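Local coordinates for protein lipoxygenase (Cyanothece sp., PDB 5EK8) that probably inserts molecular oxygen into polyunsaturated fatty acids as a non-heme iron 9R-lipoxygenase, at residues A[440-445]-A[562-567]; A[453-458]-A[655-660]; A[16-21]-A[200-205]; A[10-15]-A[208-213]. All coordinates share one frame; numbering follows the deposited sequence.

Contact 1: residues A[440-445]-A[562-567]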
loop_
_atom_site.group_PDB
_atom_site.type_symbol
_atom_site.label_atom_id
_atom_site.label_comp_id
_atom_site.label_asym_id
_atom_site.label_seq_id
_atom_site.Cartn_x
_atom_site.Cartn_y
_atom_site.Cartn_z
ATOM N N TRP A 440 -12.154 14.042 4.563
ATOM C CA TRP A 440 -12.330 12.601 4.668
ATOM C C TRP A 440 -12.425 12.182 6.135
ATOM O O TRP A 440 -11.614 12.594 6.963
ATOM C CB TRP A 440 -11.178 11.870 3.972
ATOM C CG TRP A 440 -11.406 10.397 3.788
ATOM C CD1 TRP A 440 -11.833 9.772 2.654
ATOM C CD2 TRP A 440 -11.215 9.369 4.766
ATOM N NE1 TRP A 440 -11.917 8.417 2.863
ATOM C CE2 TRP A 440 -11.548 8.143 4.154
ATOM C CE3 TRP A 440 -10.796 9.364 6.101
ATOM C CZ2 TRP A 440 -11.478 6.926 4.831
ATOM C CZ3 TRP A 440 -10.729 8.158 6.770
ATOM C CH2 TRP A 440 -11.063 6.955 6.133
ATOM N N GLN A 441 -13.425 11.364 6.446
ATOM C CA GLN A 441 -13.602 10.830 7.793
ATOM C C GLN A 441 -14.242 9.441 7.727
ATOM O O GLN A 441 -15.024 9.161 6.816
ATOM C CB GLN A 441 -14.448 11.778 8.645
ATOM C CG GLN A 441 -15.822 12.056 8.076
ATOM C CD GLN A 441 -16.617 13.027 8.919
ATOM O OE1 GLN A 441 -16.174 13.444 9.990
ATOM N NE2 GLN A 441 -17.801 13.397 8.439
ATOM N N PRO A 442 -13.897 8.558 8.681
ATOM C CA PRO A 442 -14.407 7.182 8.673
ATOM C C PRO A 442 -15.924 7.102 8.821
ATOM O O PRO A 442 -16.534 7.979 9.438
ATOM C CB PRO A 442 -13.715 6.542 9.882
ATOM C CG PRO A 442 -12.522 7.391 10.144
ATOM C CD PRO A 442 -12.944 8.783 9.780
ATOM N N ARG A 443 -16.514 6.054 8.251
ATOM C CA ARG A 443 -17.952 5.810 8.344
ATOM C C ARG A 443 -18.420 5.708 9.794
ATOM O O ARG A 443 -17.623 5.444 10.692
ATOM C CB ARG A 443 -18.318 4.529 7.593
ATOM C CG ARG A 443 -17.743 3.266 8.230
ATOM C CD ARG A 443 -17.669 2.105 7.242
ATOM N NE ARG A 443 -16.711 2.358 6.167
ATOM C CZ ARG A 443 -16.420 1.487 5.204
ATOM N NH1 ARG A 443 -17.008 0.299 5.178
ATOM N NH2 ARG A 443 -15.533 1.801 4.268
ATOM N N GLN A 444 -19.713 5.915 10.019
ATOM C CA GLN A 444 -20.287 5.768 11.353
ATOM C C GLN A 444 -20.972 4.408 11.510
ATOM O O GLN A 444 -21.452 3.835 10.528
ATOM C CB GLN A 444 -21.275 6.902 11.637
ATOM C CG GLN A 444 -20.617 8.262 11.770
ATOM C CD GLN A 444 -19.539 8.283 12.839
ATOM O OE1 GLN A 444 -19.676 7.655 13.889
ATOM N NE2 GLN A 444 -18.454 9.001 12.570
ATOM N N PRO A 445 -21.006 3.882 12.748
ATOM C CA PRO A 445 -21.573 2.557 13.017
ATOM C C PRO A 445 -23.066 2.469 12.727
ATOM O O PRO A 445 -23.844 3.220 13.313
ATOM C CB PRO A 445 -21.303 2.356 14.512
ATOM C CG PRO A 445 -20.179 3.278 14.828
ATOM C CD PRO A 445 -20.408 4.469 13.960
ATOM N N ILE A 562 -3.324 9.903 5.694
ATOM C CA ILE A 562 -2.162 9.065 5.428
ATOM C C ILE A 562 -1.957 8.023 6.520
ATOM O O ILE A 562 -1.910 6.820 6.242
ATOM C CB ILE A 562 -0.880 9.913 5.299
ATOM C CG1 ILE A 562 -0.963 10.824 4.072
ATOM C CG2 ILE A 562 0.354 9.017 5.225
ATOM C CD1 ILE A 562 0.133 11.876 4.018
ATOM N N ILE A 563 -1.854 8.491 7.761
ATOM C CA ILE A 563 -1.615 7.597 8.886
ATOM C C ILE A 563 -2.725 6.563 8.999
ATOM O O ILE A 563 -2.458 5.384 9.225
ATOM C CB ILE A 563 -1.494 8.367 10.214
ATOM C CG1 ILE A 563 -0.245 9.247 10.203
ATOM C CG2 ILE A 563 -1.426 7.401 11.383
ATOM C CD1 ILE A 563 -0.088 10.099 11.439
ATOM N N PHE A 564 -3.967 6.999 8.815
ATOM C CA PHE A 564 -5.100 6.086 8.931
ATOM C C PHE A 564 -5.010 4.956 7.930
ATOM O O PHE A 564 -5.192 3.791 8.286
ATOM C CB PHE A 564 -6.430 6.811 8.744
ATOM C CG PHE A 564 -7.630 5.914 8.904
ATOM C CD1 PHE A 564 -8.208 5.287 7.807
ATOM C CD2 PHE A 564 -8.173 5.688 10.160
ATOM C CE1 PHE A 564 -9.310 4.461 7.959
ATOM C CE2 PHE A 564 -9.278 4.865 10.319
ATOM C CZ PHE A 564 -9.844 4.248 9.217
ATOM N N HIS A 565 -4.728 5.288 6.677
ATOM C CA HIS A 565 -4.743 4.247 5.659
ATOM C C HIS A 565 -3.477 3.396 5.626
ATOM O O HIS A 565 -3.521 2.245 5.198
ATOM C CB HIS A 565 -5.014 4.866 4.294
ATOM C CG HIS A 565 -6.425 5.334 4.141
ATOM N ND1 HIS A 565 -6.847 6.577 4.568
ATOM C CD2 HIS A 565 -7.528 4.707 3.667
ATOM C CE1 HIS A 565 -8.140 6.704 4.335
ATOM N NE2 HIS A 565 -8.578 5.583 3.790
ATOM N N THR A 566 -2.360 3.943 6.089
ATOM C CA THR A 566 -1.116 3.182 6.098
ATOM C C THR A 566 -1.030 2.247 7.302
ATOM O O THR A 566 -0.256 1.288 7.293
ATOM C CB THR A 566 0.112 4.104 6.102
ATOM O OG1 THR A 566 -0.028 5.080 7.142
ATOM C CG2 THR A 566 0.260 4.791 4.755
ATOM N N THR A 567 -1.809 2.532 8.341
ATOM C CA THR A 567 -1.808 1.694 9.537
ATOM C C THR A 567 -3.061 0.823 9.642
ATOM O O THR A 567 -3.088 -0.284 9.113
ATOM C CB THR A 567 -1.679 2.537 10.816
ATOM O OG1 THR A 567 -2.788 3.438 10.908
ATOM C CG2 THR A 567 -0.383 3.327 10.801
#
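Trp440 takes His565 over one face of its six-membered ring and Phe564 at its edge; this aromatic cluster is the tight part of the contact. The pair with His565 is edge-to-face: the imidazole brings its CE1-NE2 edge against the indole face, with centroids 4.5 Å apart and planes at 66°. His565 CE1 stands 3.3 Å above the plane of Trp440, displaced toward the rim, and His565 NE2 lies 3.4 Å from Trp440 CZ2. Phe564 comes to the indole from a different side, near the edge, where its CE1 is 3.6 Å from Trp440 CH2. The two planes are inclined at 51°, and Trp440 CZ3 in turn lies over one face of Phe564. Trp440 CG lies anti to the backbone N (chi1 -168°), a setting that extends the indole from the loop toward helix 549-574.

The packing thins toward Pro442, whose CG approaches Phe564 CE2 obliquely at 4.1 Å. The solvent side belongs to Gln441 and Gln444, which are exposed and do not touch the helix segment, while all four touching residues are buried.

The ring of His565 is oriented by its other nitrogen, since ND1 is hydrogen-bonded to the carbonyl of His561, one turn earlier. The same helix carries His570, an iron ligand whose side chain is about 6 Å from that of His565. The contact thus joins the 440-445 loop to an iron-binding helix. Its chemistry is largely aromatic, with one polar atom, His565 NE2, at the indole, and the C-H at His565 CE1 is probably attracted to the indole pi cloud.

Contact 2: residues A[453-458]-A[655-660]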
loop_
_atom_site.group_PDB
_atom_site.type_symbol
_atom_site.label_atom_id
_atom_site.label_comp_id
_atom_site.label_asym_id
_atom_site.label_seq_id
_atom_site.Cartn_x
_atom_site.Cartn_y
_atom_site.Cartn_z
ATOM N N ALA A 453 -16.644 -0.039 12.093
ATOM C CA ALA A 453 -16.918 1.385 12.230
ATOM C C ALA A 453 -16.481 1.901 13.596
ATOM O O ALA A 453 -15.813 2.931 13.696
ATOM C CB ALA A 453 -18.384 1.662 12.006
ATOM N N LYS A 454 -16.862 1.174 14.643
ATOM C CA LYS A 454 -16.446 1.507 16.002
ATOM C C LYS A 454 -14.918 1.595 16.086
ATOM O O LYS A 454 -14.357 2.608 16.538
ATOM C CB LYS A 454 -16.985 0.468 16.992
ATOM C CG LYS A 454 -18.510 0.421 17.077
ATOM C CD LYS A 454 -19.006 -0.929 17.586
ATOM C CE LYS A 454 -19.422 -0.882 19.050
ATOM N NZ LYS A 454 -20.675 -0.098 19.247
ATOM N N ALA A 455 -14.258 0.534 15.628
ATOM C CA ALA A 455 -12.798 0.465 15.620
ATOM C C ALA A 455 -12.166 1.662 14.911
ATOM O O ALA A 455 -11.284 2.339 15.453
ATOM C CB ALA A 455 -12.349 -0.823 14.963
ATOM N N ALA A 456 -12.649 1.919 13.701
ATOM C CA ALA A 456 -12.139 2.981 12.844
ATOM C C ALA A 456 -12.304 4.357 13.476
ATOM O O ALA A 456 -11.388 5.173 13.430
ATOM C CB ALA A 456 -12.831 2.937 11.490
ATOM N N ASN A 457 -13.463 4.616 14.070
ATOM C CA ASN A 457 -13.699 5.910 14.703
ATOM C C ASN A 457 -12.837 6.114 15.948
ATOM O O ASN A 457 -12.300 7.208 16.167
ATOM C CB ASN A 457 -15.176 6.073 15.053
ATOM C CG ASN A 457 -15.969 6.714 13.931
ATOM O OD1 ASN A 457 -15.962 7.938 13.772
ATOM N ND2 ASN A 457 -16.653 5.892 13.141
ATOM N N LEU A 458 -12.695 5.062 16.752
ATOM C CA LEU A 458 -11.807 5.106 17.912
ATOM C C LEU A 458 -10.382 5.456 17.481
ATOM O O LEU A 458 -9.750 6.387 18.016
ATOM C CB LEU A 458 -11.816 3.765 18.643
ATOM C CG LEU A 458 -11.748 3.777 20.172
ATOM C CD1 LEU A 458 -11.710 2.349 20.688
ATOM C CD2 LEU A 458 -10.555 4.577 20.692
ATOM N N LEU A 655 -13.753 -4.517 21.600
ATOM C CA LEU A 655 -14.221 -4.763 20.245
ATOM C C LEU A 655 -13.521 -5.982 19.653
ATOM O O LEU A 655 -13.677 -6.286 18.473
ATOM C CB LEU A 655 -13.985 -3.530 19.371
ATOM C CG LEU A 655 -14.598 -2.230 19.897
ATOM C CD1 LEU A 655 -14.187 -1.038 19.034
ATOM C CD2 LEU A 655 -16.114 -2.357 19.975
ATOM N N GLY A 656 -12.749 -6.681 20.481
ATOM C CA GLY A 656 -12.062 -7.888 20.058
ATOM C C GLY A 656 -10.838 -7.608 19.209
ATOM O O GLY A 656 -10.502 -8.372 18.303
ATOM N N ILE A 657 -10.164 -6.503 19.510
ATOM C CA ILE A 657 -8.992 -6.088 18.750
ATOM C C ILE A 657 -7.763 -5.889 19.638
ATOM O O ILE A 657 -7.839 -5.280 20.707
ATOM C CB ILE A 657 -9.278 -4.787 17.973
ATOM C CG1 ILE A 657 -10.407 -5.018 16.966
ATOM C CG2 ILE A 657 -8.022 -4.293 17.273
ATOM C CD1 ILE A 657 -11.269 -3.796 16.716
ATOM N N ASP A 658 -6.634 -6.429 19.190
ATOM C CA ASP A 658 -5.355 -6.192 19.844
ATOM C C ASP A 658 -4.614 -5.061 19.130
ATOM O O ASP A 658 -4.252 -5.185 17.960
ATOM C CB ASP A 658 -4.512 -7.473 19.856
ATOM C CG ASP A 658 -3.379 -7.427 20.871
ATOM O OD1 ASP A 658 -2.983 -6.314 21.283
ATOM O OD2 ASP A 658 -2.886 -8.512 21.257
ATOM N N ILE A 659 -4.387 -3.961 19.840
ATOM C CA ILE A 659 -3.663 -2.824 19.281
ATOM C C ILE A 659 -2.259 -3.223 18.842
ATOM O O ILE A 659 -1.629 -2.533 18.040
ATOM C CB ILE A 659 -3.566 -1.667 20.290
ATOM C CG1 ILE A 659 -2.811 -2.109 21.546
ATOM C CG2 ILE A 659 -4.954 -1.188 20.673
ATOM C CD1 ILE A 659 -2.620 -1.003 22.560
ATOM N N GLY A 660 -1.777 -4.344 19.373
ATOM C CA GLY A 660 -0.470 -4.865 19.020
ATOM C C GLY A 660 -0.462 -5.507 17.646
ATOM O O GLY A 660 0.598 -5.817 17.109
#
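Apolar contacts alone join Leu655 and Ile657 to one face of helix 451-473. Leu655 divides its methyls: CD1 lies 3.8 Å from Lys454 CB and just as far from the backbone N of Ala455, whereas CD2 rests on the aliphatic end of the lysine, 3.7 Å from Lys454 CE. The lysine chain bends at chi3 (102°), and its end turns away from the loop, where NZ makes a long, weak ion pair with Asp448. Ile657 adds a smaller touch, its CD1 3.6 Å from Ala455 CB. With an alanine in place of Leu655, both methyl contacts would be gone, which would probably leave a gap beside Ala455 and the lysine methylenes free to shift.

No polar bond links the two segments; those nearby brace each one separately. Asn457 ND2 donates to Ala453 O at 3.1 Å, meeting it from above the carbonyl plane, while Asn457 OD1 accepts from Gln444 NE2. Asp658 OD1 accepts from Gly660 N at 3.0 Å, which defines an Asx turn. Gly656, with positive phi, is the C-prime residue of a Schellman motif, Ile657 N bonding to Phe652 O and Gly656 N to Ala653 O.

That motif ends helix 649-653 and brings the chain against helix 451-473, which meets helix 549-574 through Ala455 on Trp572 and Ala456 on Phe564.

Contact 3: residues A[16-21]-A[200-205]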
loop_
_atom_site.group_PDB
_atom_site.type_symbol
_atom_site.label_atom_id
_atom_site.label_comp_id
_atom_site.label_asym_id
_atom_site.label_seq_id
_atom_site.Cartn_x
_atom_site.Cartn_y
_atom_site.Cartn_z
ATOM N N LEU A 16 14.300 -23.982 -4.919
ATOM C CA LEU A 16 15.740 -23.969 -4.669
ATOM C C LEU A 16 16.243 -22.593 -4.235
ATOM O O LEU A 16 17.012 -22.475 -3.275
ATOM C CB LEU A 16 16.492 -24.417 -5.919
ATOM C CG LEU A 16 16.220 -25.840 -6.409
ATOM C CD1 LEU A 16 17.040 -26.165 -7.660
ATOM C CD2 LEU A 16 16.490 -26.853 -5.303
ATOM N N VAL A 17 15.813 -21.554 -4.946
ATOM C CA VAL A 17 16.205 -20.194 -4.601
ATOM C C VAL A 17 15.813 -19.885 -3.162
ATOM O O VAL A 17 16.613 -19.336 -2.395
ATOM C CB VAL A 17 15.567 -19.167 -5.543
ATOM C CG1 VAL A 17 15.854 -17.753 -5.069
ATOM C CG2 VAL A 17 16.083 -19.371 -6.958
ATOM N N LEU A 18 14.591 -20.259 -2.790
ATOM C CA LEU A 18 14.136 -20.024 -1.428
ATOM C C LEU A 18 14.980 -20.787 -0.422
ATOM O O LEU A 18 15.166 -20.325 0.699
ATOM C CB LEU A 18 12.663 -20.393 -1.289
ATOM C CG LEU A 18 11.753 -19.333 -1.924
ATOM C CD1 LEU A 18 10.302 -19.775 -1.956
ATOM C CD2 LEU A 18 11.893 -18.003 -1.196
ATOM N N LYS A 19 15.499 -21.943 -0.826
ATOM C CA LYS A 19 16.413 -22.688 0.039
ATOM C C LYS A 19 17.690 -21.891 0.273
ATOM O O LYS A 19 18.174 -21.794 1.400
ATOM C CB LYS A 19 16.767 -24.047 -0.568
ATOM C CG LYS A 19 15.583 -24.854 -1.060
ATOM C CD LYS A 19 14.632 -25.216 0.057
ATOM C CE LYS A 19 13.468 -26.033 -0.480
ATOM N NZ LYS A 19 12.539 -26.444 0.605
ATOM N N VAL A 20 18.229 -21.323 -0.804
ATOM C CA VAL A 20 19.474 -20.564 -0.725
ATOM C C VAL A 20 19.345 -19.300 0.127
ATOM O O VAL A 20 20.223 -18.995 0.937
ATOM C CB VAL A 20 19.972 -20.162 -2.125
ATOM C CG1 VAL A 20 21.340 -19.510 -2.032
ATOM C CG2 VAL A 20 20.030 -21.377 -3.034
ATOM N N ILE A 21 18.250 -18.567 -0.052
ATOM C CA ILE A 21 18.077 -17.306 0.660
ATOM C C ILE A 21 17.735 -17.530 2.130
ATOM O O ILE A 21 18.269 -16.850 3.004
ATOM C CB ILE A 21 16.983 -16.438 0.005
ATOM C CG1 ILE A 21 17.221 -16.343 -1.501
ATOM C CG2 ILE A 21 16.969 -15.047 0.613
ATOM C CD1 ILE A 21 16.233 -15.472 -2.216
ATOM N N VAL A 200 8.377 -21.941 4.005
ATOM C CA VAL A 200 7.398 -22.896 4.513
ATOM C C VAL A 200 6.313 -23.209 3.477
ATOM O O VAL A 200 6.062 -24.371 3.168
ATOM C CB VAL A 200 6.721 -22.384 5.797
ATOM C CG1 VAL A 200 5.622 -23.342 6.236
ATOM C CG2 VAL A 200 7.745 -22.187 6.900
ATOM N N LEU A 201 5.684 -22.171 2.930
ATOM C CA LEU A 201 4.476 -22.354 2.118
ATOM C C LEU A 201 4.697 -22.746 0.646
ATOM O O LEU A 201 3.853 -23.410 0.048
ATOM C CB LEU A 201 3.637 -21.075 2.174
ATOM C CG LEU A 201 2.827 -20.853 3.453
ATOM C CD1 LEU A 201 2.310 -19.421 3.554
ATOM C CD2 LEU A 201 1.678 -21.840 3.498
ATOM N N THR A 202 5.821 -22.338 0.065
ATOM C CA THR A 202 6.067 -22.541 -1.366
ATOM C C THR A 202 6.208 -24.005 -1.816
ATOM O O THR A 202 5.721 -24.350 -2.891
ATOM C CB THR A 202 7.323 -21.768 -1.823
ATOM O OG1 THR A 202 7.164 -20.380 -1.508
ATOM C CG2 THR A 202 7.545 -21.908 -3.319
ATOM N N PRO A 203 6.869 -24.870 -1.016
ATOM C CA PRO A 203 6.936 -26.270 -1.465
ATOM C C PRO A 203 5.567 -26.927 -1.640
ATOM O O PRO A 203 5.437 -27.868 -2.429
ATOM C CB PRO A 203 7.720 -26.955 -0.346
ATOM C CG PRO A 203 8.572 -25.884 0.202
ATOM C CD PRO A 203 7.733 -24.645 0.158
ATOM N N ILE A 204 4.567 -26.425 -0.920
ATOM C CA ILE A 204 3.198 -26.915 -1.040
ATOM C C ILE A 204 2.626 -26.548 -2.407
ATOM O O ILE A 204 2.183 -27.413 -3.173
ATOM C CB ILE A 204 2.288 -26.336 0.072
ATOM C CG1 ILE A 204 2.957 -26.447 1.445
ATOM C CG2 ILE A 204 0.944 -27.034 0.083
ATOM C CD1 ILE A 204 3.189 -27.873 1.909
ATOM N N LYS A 205 2.645 -25.252 -2.699
ATOM C CA LYS A 205 2.163 -24.726 -3.967
ATOM C C LYS A 205 2.888 -25.393 -5.128
ATOM O O LYS A 205 2.290 -25.701 -6.155
ATOM C CB LYS A 205 2.351 -23.207 -4.010
ATOM C CG LYS A 205 1.528 -22.488 -5.068
ATOM C CD LYS A 205 2.307 -22.294 -6.363
ATOM C CE LYS A 205 3.452 -21.301 -6.197
ATOM N NZ LYS A 205 4.301 -21.219 -7.423
#
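Leu18 lays its CD1 methyl across the side chain of Thr202, the two side chains crossing at about a right angle. The methyl meets the threonine's branch carbon and both of its branches: CD1 is 3.2 Å from Thr202 OG1, 3.6 Å from Thr202 CB and 3.7 Å from Thr202 CG2. Leu18 CG stands anti to the carbonyl carbon (chi1 -75°), directing the branch toward helix 188-214, and the leucine also touches Ala198 and Asn199 one turn earlier on that helix.

The hydroxyl beneath the methyl has its polar partners elsewhere. Thr202 OG1 is hydrogen-bonded to Ala198 O within its own helix and to the phenol oxygen of Tyr616 on helix 608-623. The N-terminal helix 2-21 here lies on helix 188-214, and the run of strands from 53-61 to 152-160 that separates the two in sequence is consistent with the PLAT domain of lipoxygenases. Helix 188-214 in turn packs on helix 608-623, Leu201 touching Ser619 and Val620.

At the exposed rim, Lys19 bends at chi2 (-63°) and reaches over to Pro203, where Lys19 NZ stops 4.0 Å from CG of the proline ring. The proline marks a kink: its N lacks a hydrogen, the N of Ile204 also misses the bond to the preceding turn, and only a weak 3.2 Å bond from Ile204 N to Leu201 O remains there.

Contact 4: residues A[10-15]-A[208-213]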
loop_
_atom_site.group_PDB
_atom_site.type_symbol
_atom_site.label_atom_id
_atom_site.label_comp_id
_atom_site.label_asym_id
_atom_site.label_seq_id
_atom_site.Cartn_x
_atom_site.Cartn_y
_atom_site.Cartn_z
ATOM N N ASP A 10 10.331 -24.395 -13.345
ATOM C CA ASP A 10 10.183 -23.082 -12.729
ATOM C C ASP A 10 9.819 -23.217 -11.260
ATOM O O ASP A 10 10.367 -22.508 -10.414
ATOM C CB ASP A 10 9.126 -22.242 -13.456
ATOM C CG ASP A 10 9.646 -21.622 -14.747
ATOM O OD1 ASP A 10 10.885 -21.564 -14.937
ATOM O OD2 ASP A 10 8.807 -21.176 -15.561
ATOM N N GLU A 11 8.885 -24.114 -10.961
ATOM C CA GLU A 11 8.520 -24.391 -9.574
ATOM C C GLU A 11 9.732 -24.887 -8.791
ATOM O O GLU A 11 10.019 -24.416 -7.678
ATOM C CB GLU A 11 7.390 -25.420 -9.504
ATOM C CG GLU A 11 6.070 -24.919 -10.054
ATOM C CD GLU A 11 5.531 -23.734 -9.271
ATOM O OE1 GLU A 11 5.524 -23.808 -8.020
ATOM O OE2 GLU A 11 5.129 -22.729 -9.906
ATOM N N ILE A 12 10.451 -25.831 -9.392
ATOM C CA ILE A 12 11.690 -26.333 -8.814
ATOM C C ILE A 12 12.686 -25.212 -8.539
ATOM O O ILE A 12 13.198 -25.079 -7.425
ATOM C CB ILE A 12 12.339 -27.371 -9.741
ATOM C CG1 ILE A 12 11.474 -28.633 -9.792
ATOM C CG2 ILE A 12 13.766 -27.681 -9.291
ATOM C CD1 ILE A 12 11.830 -29.561 -10.921
ATOM N N LYS A 13 12.943 -24.406 -9.561
ATOM C CA LYS A 13 13.847 -23.264 -9.469
ATOM C C LYS A 13 13.502 -22.354 -8.295
ATOM O O LYS A 13 14.365 -22.016 -7.477
ATOM C CB LYS A 13 13.804 -22.463 -10.771
ATOM C CG LYS A 13 14.879 -21.397 -10.898
ATOM C CD LYS A 13 14.590 -20.452 -12.062
ATOM C CE LYS A 13 14.508 -21.194 -13.391
ATOM N NZ LYS A 13 14.346 -20.254 -14.541
ATOM N N ALA A 14 12.231 -21.975 -8.214
ATOM C CA ALA A 14 11.744 -21.123 -7.134
ATOM C C ALA A 14 12.040 -21.735 -5.771
ATOM O O ALA A 14 12.578 -21.064 -4.875
ATOM C CB ALA A 14 10.248 -20.876 -7.291
ATOM N N ALA A 15 11.692 -23.012 -5.628
ATOM C CA ALA A 15 11.944 -23.739 -4.390
ATOM C C ALA A 15 13.416 -23.647 -3.982
ATOM O O ALA A 15 13.737 -23.261 -2.853
ATOM C CB ALA A 15 11.527 -25.184 -4.543
ATOM N N HIS A 208 1.585 -28.926 -5.620
ATOM C CA HIS A 208 0.292 -28.890 -6.288
ATOM C C HIS A 208 0.430 -28.579 -7.770
ATOM O O HIS A 208 -0.204 -29.220 -8.609
ATOM C CB HIS A 208 -0.614 -27.863 -5.620
ATOM C CG HIS A 208 -0.948 -28.194 -4.202
ATOM N ND1 HIS A 208 -1.391 -27.251 -3.303
ATOM C CD2 HIS A 208 -0.907 -29.368 -3.528
ATOM C CE1 HIS A 208 -1.608 -27.828 -2.133
ATOM N NE2 HIS A 208 -1.318 -29.112 -2.243
ATOM N N THR A 209 1.267 -27.596 -8.081
ATOM C CA THR A 209 1.471 -27.165 -9.456
ATOM C C THR A 209 2.027 -28.296 -10.305
ATOM O O THR A 209 1.539 -28.555 -11.408
ATOM C CB THR A 209 2.423 -25.961 -9.538
ATOM O OG1 THR A 209 1.861 -24.854 -8.824
ATOM C CG2 THR A 209 2.630 -25.558 -10.982
ATOM N N ILE A 210 3.048 -28.974 -9.783
ATOM C CA ILE A 210 3.657 -30.094 -10.491
ATOM C C ILE A 210 2.644 -31.222 -10.644
ATOM O O ILE A 210 2.602 -31.890 -11.674
ATOM C CB ILE A 210 4.925 -30.612 -9.766
ATOM C CG1 ILE A 210 5.954 -29.488 -9.635
ATOM C CG2 ILE A 210 5.543 -31.788 -10.515
ATOM C CD1 ILE A 210 7.298 -29.954 -9.139
ATOM N N ALA A 211 1.813 -31.412 -9.623
ATOM C CA ALA A 211 0.795 -32.457 -9.655
ATOM C C ALA A 211 -0.258 -32.178 -10.725
ATOM O O ALA A 211 -0.792 -33.102 -11.339
ATOM C CB ALA A 211 0.135 -32.596 -8.291
ATOM N N ASN A 212 -0.550 -30.899 -10.942
ATOM C CA ASN A 212 -1.594 -30.492 -11.874
ATOM C C ASN A 212 -1.245 -30.778 -13.327
ATOM O O ASN A 212 -2.126 -31.022 -14.151
ATOM C CB ASN A 212 -1.897 -29.004 -11.702
ATOM C CG ASN A 212 -2.832 -28.479 -12.763
ATOM O OD1 ASN A 212 -4.020 -28.794 -12.763
ATOM N ND2 ASN A 212 -2.301 -27.678 -13.680
ATOM N N THR A 213 0.042 -30.747 -13.644
ATOM C CA THR A 213 0.484 -31.029 -15.003
ATOM C C THR A 213 0.343 -32.518 -15.328
ATOM O O THR A 213 0.074 -32.889 -16.471
ATOM C CB THR A 213 1.940 -30.595 -15.215
ATOM O OG1 THR A 213 2.801 -31.418 -14.420
ATOM C CG2 THR A 213 2.118 -29.134 -14.822
#
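Glu11 and Thr209 cross at about a right angle where helices 2-21 and 188-214 run as an antiparallel pair, their local axes 10.6 Å apart at closest approach and inclined at 167°. Glu11 lays its CG methylene and carboxylate carbon on the threonine, with Glu11 CG 3.6 Å from Thr209 CG2 and Glu11 CD 3.8 Å from Thr209 CB. A bend at chi2 (-62°) turns the carboxylate along the threonine, yet Glu11 OE1 remains 3.9 Å from Thr209 OG1, too far for a hydrogen bond.

Both polar ends look instead to Lys205, one turn back on helix 188-214. Glu11 OE1 forms a salt bridge with its NZ, and Thr209 OG1 bonds to its carbonyl oxygen. The lysine thereby holds the carboxylate from the facing helix while its backbone fixes the hydroxyl. A leucine in place of Glu11 would probably leave the charge of Lys205 without its mate on helix 2-21.

Ile210 fills the outer side of the pair, its end swinging inward to touch two consecutive residues of helix 2-21. Its CG1 is 4.3 Å from Glu11 CB, and its CD1 lies 4.4 Å from Ile12 CG1.

How the contacts relate
Contact 1 is the buried one, aromatic and closest to the iron site. Contact 2 is only partly buried and aliphatic, and its centre lies 12 Å from that of contact 1. These two touch, Phe564 packing on Ala456, so helix 549-574, loop 440-445 and helix 451-473 share a neighbourhood. Contacts 3 and 4 lie nearer the surface, across the chain's centre from contact 1, and hold the same elements, helices 2-21 and 188-214. A salt bridge described with contact 4 ties them together, whereas contacts 1 and 2 meet through a probable amide hydrogen bond and packing.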